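PDB 3OBK: delta-aminolevulinic acid dehydratase from Toxoplasma gondii ME49, which catalyses the condensation of two molecules of 5-aminolevulinic acid into the pyrrole porphobilinogen, an early step of tetrapyrrole and haem biosynthesis. Local coordinates for residues 169-183 and 196-210. Numbering follows the deposited sequence.
With PBG (3-[5-(aminomethyl)-4-(carboxymethyl)-1H-pyrrol-3-yl]propanoic acid), chain L.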
loop_
_atom_site.group_PDB
_atom_site.type_symbol
_atom_site.label_atom_id
_atom_site.label_comp_id
_atom_site.label_asym_id
_atom_site.label_seq_id
_atom_site.Cartn_x
_atom_site.Cartn_y
_atom_site.Cartn_z
ATOM N N ALA A 169 6.229 35.441 18.237
ATOM C CA ALA A 169 4.881 34.869 18.033
ATOM C C ALA A 169 3.872 35.362 19.079
ATOM O O ALA A 169 2.717 35.574 18.742
ATOM C CB ALA A 169 4.895 33.296 17.972
ATOM N N ILE A 170 4.299 35.541 20.331
ATOM C CA ILE A 170 3.386 36.020 21.370
ATOM C C ILE A 170 2.956 37.491 21.069
ATOM O O ILE A 170 1.774 37.806 21.055
ATOM C CB ILE A 170 3.984 35.842 22.813
ATOM C CG1 ILE A 170 3.864 34.368 23.268
ATOM C CG2 ILE A 170 3.262 36.712 23.818
ATOM C CD1 ILE A 170 4.766 33.959 24.439
ATOM N N THR A 171 3.910 38.354 20.769
ATOM C CA THR A 171 3.617 39.720 20.414
ATOM C C THR A 171 2.601 39.856 19.280
ATOM O O THR A 171 1.691 40.690 19.347
ATOM C CB THR A 171 4.906 40.471 20.012
ATOM O OG1 THR A 171 5.866 40.377 21.074
ATOM C CG2 THR A 171 4.610 41.912 19.781
ATOM N N LEU A 172 2.751 39.046 18.238
ATOM C CA LEU A 172 1.863 39.091 17.066
ATOM C C LEU A 172 0.472 38.538 17.369
ATOM O O LEU A 172 -0.550 39.126 16.985
ATOM C CB LEU A 172 2.498 38.297 15.941
ATOM C CG LEU A 172 3.808 38.861 15.370
ATOM C CD1 LEU A 172 4.287 37.914 14.283
ATOM C CD2 LEU A 172 3.651 40.286 14.828
ATOM N N ALA A 173 0.444 37.419 18.087
ATOM C CA ALA A 173 -0.792 36.855 18.587
ATOM C C ALA A 173 -1.509 37.908 19.426
ATOM O O ALA A 173 -2.694 38.203 19.197
ATOM C CB ALA A 173 -0.519 35.621 19.422
ATOM N N ARG A 174 -0.786 38.498 20.379
ATOM C CA ARG A 174 -1.425 39.472 21.269
ATOM C C ARG A 174 -1.954 40.675 20.484
ATOM O O ARG A 174 -2.971 41.240 20.869
ATOM C CB ARG A 174 -0.484 39.950 22.390
ATOM C CG ARG A 174 -0.485 39.110 23.642
ATOM C CD ARG A 174 0.603 39.621 24.565
ATOM N NE ARG A 174 0.866 38.781 25.741
ATOM C CZ ARG A 174 1.999 38.813 26.463
ATOM N NH1 ARG A 174 3.016 39.618 26.131
ATOM N NH2 ARG A 174 2.137 38.013 27.521
ATOM N N ALA A 175 -1.257 41.048 19.401
ATOM C CA ALA A 175 -1.670 42.200 18.569
ATOM C C ALA A 175 -2.957 41.952 17.814
ATOM O O ALA A 175 -3.615 42.895 17.407
ATOM C CB ALA A 175 -0.552 42.624 17.585
ATOM N N GLY A 176 -3.307 40.683 17.628
ATOM C CA GLY A 176 -4.515 40.288 16.899
ATOM C C GLY A 176 -4.279 39.314 15.747
ATOM O O GLY A 176 -5.232 38.897 15.117
ATOM N N ALA A 177 -3.036 38.946 15.445
ATOM C CA ALA A 177 -2.781 37.985 14.381
ATOM C C ALA A 177 -3.574 36.706 14.565
ATOM O O ALA A 177 -3.594 36.139 15.655
ATOM C CB ALA A 177 -1.309 37.657 14.324
ATOM N N ASP A 178 -4.213 36.240 13.491
ATOM C CA ASP A 178 -5.041 35.029 13.539
ATOM C C ASP A 178 -4.184 33.783 13.440
ATOM O O ASP A 178 -4.453 32.772 14.117
ATOM C CB ASP A 178 -6.054 35.038 12.409
ATOM C CG ASP A 178 -7.051 36.166 12.545
ATOM O OD1 ASP A 178 -7.969 36.043 13.385
ATOM O OD2 ASP A 178 -6.906 37.184 11.831
ATOM N N MET A 179 -3.162 33.868 12.582
ATOM C CA MET A 179 -2.174 32.831 12.395
ATOM C C MET A 179 -0.779 33.423 12.527
ATOM O O MET A 179 -0.505 34.480 11.980
ATOM C CB MET A 179 -2.253 32.236 10.977
ATOM C CG MET A 179 -3.592 31.691 10.470
ATOM S SD MET A 179 -3.396 30.420 9.113
ATOM C CE MET A 179 -2.626 29.109 10.078
ATOM N N VAL A 180 0.125 32.725 13.202
ATOM C CA VAL A 180 1.555 33.020 13.055
ATOM C C VAL A 180 2.133 31.977 12.094
ATOM O O VAL A 180 1.746 30.813 12.117
ATOM C CB VAL A 180 2.289 33.072 14.418
ATOM C CG1 VAL A 180 1.653 34.159 15.323
ATOM C CG2 VAL A 180 2.254 31.733 15.109
ATOM N N CYS A 181 3.053 32.417 11.243
ATOM C CA CYS A 181 3.623 31.600 10.170
ATOM C C CYS A 181 5.139 31.549 10.255
ATOM O O CYS A 181 5.814 32.385 9.656
ATOM C CB CYS A 181 3.208 32.191 8.832
ATOM S SG CYS A 181 1.421 32.485 8.749
ATOM N N PRO A 182 5.683 30.581 11.014
ATOM C CA PRO A 182 7.119 30.571 11.192
ATOM C C PRO A 182 7.842 30.087 9.959
ATOM O O PRO A 182 7.739 28.919 9.609
ATOM C CB PRO A 182 7.348 29.623 12.386
ATOM C CG PRO A 182 5.993 29.220 12.900
ATOM C CD PRO A 182 4.966 29.681 11.927
ATOM N N SER A 183 8.613 30.976 9.341
ATOM C CA SER A 183 9.313 30.687 8.091
ATOM C C SER A 183 10.811 30.507 8.301
ATOM O O SER A 183 11.589 30.538 7.342
ATOM C CB SER A 183 9.089 31.826 7.120
ATOM O OG SER A 183 9.615 33.023 7.655
ATOM N N SER A 196 4.320 28.080 24.167
ATOM C CA SER A 196 4.394 29.477 24.554
ATOM C C SER A 196 3.062 30.171 24.342
ATOM O O SER A 196 2.553 30.848 25.250
ATOM C CB SER A 196 5.466 30.205 23.732
ATOM O OG SER A 196 6.740 29.606 23.910
ATOM N N LEU A 197 2.508 30.005 23.148
ATOM C CA LEU A 197 1.207 30.551 22.848
ATOM C C LEU A 197 0.175 30.079 23.870
ATOM O O LEU A 197 -0.593 30.867 24.396
ATOM C CB LEU A 197 0.766 30.173 21.429
ATOM C CG LEU A 197 1.499 30.898 20.297
ATOM C CD1 LEU A 197 1.089 30.362 18.942
ATOM C CD2 LEU A 197 1.259 32.393 20.335
ATOM N N ASP A 198 0.178 28.789 24.163
ATOM C CA ASP A 198 -0.859 28.196 24.980
ATOM C C ASP A 198 -0.718 28.613 26.432
ATOM O O ASP A 198 -1.698 28.868 27.109
ATOM C CB ASP A 198 -0.810 26.684 24.846
ATOM C CG ASP A 198 -1.175 26.210 23.457
ATOM O OD1 ASP A 198 -1.453 27.034 22.549
ATOM O OD2 ASP A 198 -1.203 24.992 23.276
ATOM N N MET A 199 0.509 28.709 26.907
ATOM C CA MET A 199 0.732 29.207 28.250
ATOM C C MET A 199 0.323 30.667 28.381
ATOM O O MET A 199 -0.009 31.102 29.479
ATOM C CB MET A 199 2.188 29.056 28.659
ATOM C CG MET A 199 2.582 27.650 29.028
ATOM S SD MET A 199 4.338 27.551 29.454
ATOM C CE MET A 199 5.130 28.430 28.105
ATOM N N GLU A 200 0.342 31.432 27.289
ATOM C CA GLU A 200 -0.069 32.836 27.401
ATOM C C GLU A 200 -1.551 33.037 27.176
ATOM O O GLU A 200 -2.016 34.170 27.247
ATOM C CB GLU A 200 0.749 33.780 26.513
ATOM C CG GLU A 200 2.211 33.958 26.968
ATOM C CD GLU A 200 2.408 34.697 28.309
ATOM O OE1 GLU A 200 1.421 35.221 28.899
ATOM O OE2 GLU A 200 3.583 34.751 28.774
ATOM N N GLY A 201 -2.296 31.953 26.954
ATOM C CA GLY A 201 -3.745 32.046 26.749
ATOM C C GLY A 201 -4.159 32.168 25.285
ATOM O O GLY A 201 -5.330 32.394 24.978
ATOM N N CYS A 202 -3.202 31.999 24.380
ATOM C CA CYS A 202 -3.436 32.195 22.961
ATOM C C CYS A 202 -3.528 30.843 22.275
ATOM O O CYS A 202 -2.867 30.615 21.260
ATOM C CB CYS A 202 -2.308 33.033 22.334
ATOM S SG CYS A 202 -1.972 34.624 23.142
ATOM N N THR A 203 -4.374 29.964 22.822
ATOM C CA THR A 203 -4.600 28.624 22.269
ATOM C C THR A 203 -5.385 28.632 20.953
ATOM O O THR A 203 -5.376 27.650 20.212
ATOM C CB THR A 203 -5.331 27.724 23.269
ATOM O OG1 THR A 203 -6.596 28.292 23.615
ATOM C CG2 THR A 203 -4.482 27.513 24.545
ATOM N N ASP A 204 -6.032 29.758 20.685
ATOM C CA ASP A 204 -6.857 30.025 19.498
ATOM C C ASP A 204 -6.008 30.366 18.305
ATOM O O ASP A 204 -6.413 30.142 17.180
ATOM C CB ASP A 204 -7.703 31.307 19.750
ATOM C CG ASP A 204 -9.170 31.094 19.540
ATOM O OD1 ASP A 204 -9.588 29.954 19.228
ATOM O OD2 ASP A 204 -9.928 32.070 19.697
ATOM N N THR A 205 -4.875 31.007 18.566
ATOM C CA THR A 205 -3.981 31.452 17.535
ATOM C C THR A 205 -3.389 30.247 16.821
ATOM O O THR A 205 -2.818 29.356 17.454
ATOM C CB THR A 205 -2.851 32.297 18.132
ATOM O OG1 THR A 205 -3.405 33.425 18.820
ATOM C CG2 THR A 205 -1.920 32.812 17.051
ATOM N N SER A 206 -3.511 30.237 15.501
ATOM C CA SER A 206 -3.043 29.135 14.659
ATOM C C SER A 206 -1.583 29.252 14.269
ATOM O O SER A 206 -0.966 30.311 14.386
ATOM C CB SER A 206 -3.869 29.065 13.386
ATOM O OG SER A 206 -5.243 28.900 13.683
ATOM N N ILE A 207 -1.029 28.131 13.820
ATOM C CA ILE A 207 0.338 28.082 13.344
ATOM C C ILE A 207 0.312 27.508 11.928
ATOM O O ILE A 207 -0.061 26.370 11.729
ATOM C CB ILE A 207 1.213 27.216 14.246
ATOM C CG1 ILE A 207 1.385 27.874 15.616
ATOM C CG2 ILE A 207 2.601 26.976 13.622
ATOM C CD1 ILE A 207 2.001 26.963 16.683
ATOM N N LEU A 208 0.677 28.330 10.954
ATOM C CA LEU A 208 0.934 27.860 9.600
ATOM C C LEU A 208 2.438 27.537 9.501
ATOM O O LEU A 208 3.292 28.440 9.440
ATOM C CB LEU A 208 0.493 28.913 8.596
ATOM C CG LEU A 208 0.794 28.871 7.080
ATOM C CD1 LEU A 208 0.888 27.490 6.476
ATOM C CD2 LEU A 208 -0.266 29.742 6.358
ATOM N N ALA A 209 2.764 26.248 9.545
ATOM C CA ALA A 209 4.169 25.840 9.641
ATOM C C ALA A 209 4.743 25.772 8.251
ATOM O O ALA A 209 4.192 25.100 7.384
ATOM C CB ALA A 209 4.292 24.482 10.359
ATOM N N TYR A 210 5.832 26.483 8.010
ATOM C CA TYR A 210 6.606 26.277 6.786
ATOM C C TYR A 210 7.441 25.030 7.031
ATOM O O TYR A 210 8.476 25.130 7.636
ATOM C CB TYR A 210 7.514 27.453 6.507
ATOM C CG TYR A 210 6.864 28.706 6.013
ATOM C CD1 TYR A 210 6.191 29.538 6.860
ATOM C CD2 TYR A 210 7.002 29.103 4.698
ATOM C CE1 TYR A 210 5.616 30.741 6.401
ATOM C CE2 TYR A 210 6.435 30.287 4.225
ATOM C CZ TYR A 210 5.740 31.110 5.079
ATOM O OH TYR A 210 5.189 32.307 4.605
HETATM C CHA PBG L . 11.662 35.223 5.677
HETATM C C1A PBG L . 10.836 35.097 4.439
HETATM C C2A PBG L . 11.310 35.010 3.134
HETATM C C3A PBG L . 10.191 34.905 2.329
HETATM C C4A PBG L . 9.090 34.842 3.162
HETATM N NA PBG L . 9.500 34.989 4.430
HETATM C C5A PBG L . 12.723 35.183 2.630
HETATM C C6A PBG L . 13.685 34.129 2.972
HETATM O O1A PBG L . 13.382 33.375 3.934
HETATM O O2A PBG L . 14.784 34.065 2.375
HETATM C C7A PBG L . 10.200 34.868 0.850
HETATM C C8A PBG L . 8.898 35.055 0.166
HETATM C C9A PBG L . 8.909 35.327 -1.281
HETATM O O3A PBG L . 7.923 35.881 -1.758
HETATM O O4A PBG L . 9.935 35.295 -1.978
HETATM N N1 PBG L . 11.644 34.145 6.612
#
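Leu197 rests CD2 against Ala173 CB, 3.8 Å away, while its other methyl, CD1, reaches Val180 CG2. Alanine suits position 173 because its short side chain lets the two helices come close; the same CB also meets Cys202 SG and Thr205. Ile170 extends the apolar strip: with CG1 anti to the carbonyl carbon (chi1 -78°), its CD1 reaches Glu200 CG at 3.6 Å and also touches Ser196 CB. Towards the strands, Val180 CG2 packs on Ile207 CG1, and Pro182 CD touches Ile207 CG2, the two side chains crossing at about a right angle. These branched and cyclic groups fill the layer between sheet and helices. On the sheet face of Met179 and Ser206, the methionine chain bends at chi3 (67°) and lays CE 3.5 Å from Leu208 CB.

Strand 179-182, helix 189-199 and strand 206-213 form a beta-alpha-beta crossover of the TIM barrel. The parallel strands are laced by Ser206 N to Asp178 O, Val180 N to Ser206 O and Leu208 N to Val180 O, the last at 2.9 Å; Tyr210 N to Pro182 O is weak. Gly176 and Gly201, both at positive phi, end their helices in Schellman motifs; a CB there would jam against the preceding carbonyl O, which calls for glycine.

At the pocket end, Ser183 CB sits over the Tyr210 ring face, 3.7 Å from its centroid, in a CH-pi contact. Ser183 OG accepts a hydrogen bond from the aminomethyl N1 of porphobilinogen and is also hydrogen-bonded to Asp134. At the outer, polar edge, Arg174 NH2 forms a salt bridge with Glu200 OE1 at 3.2 Å, the guanidinium and carboxylate planes turned 75° apart. Ile170 CG2 covers one guanidinium face, and Tyr12 of a second subunit packs on both charged residues.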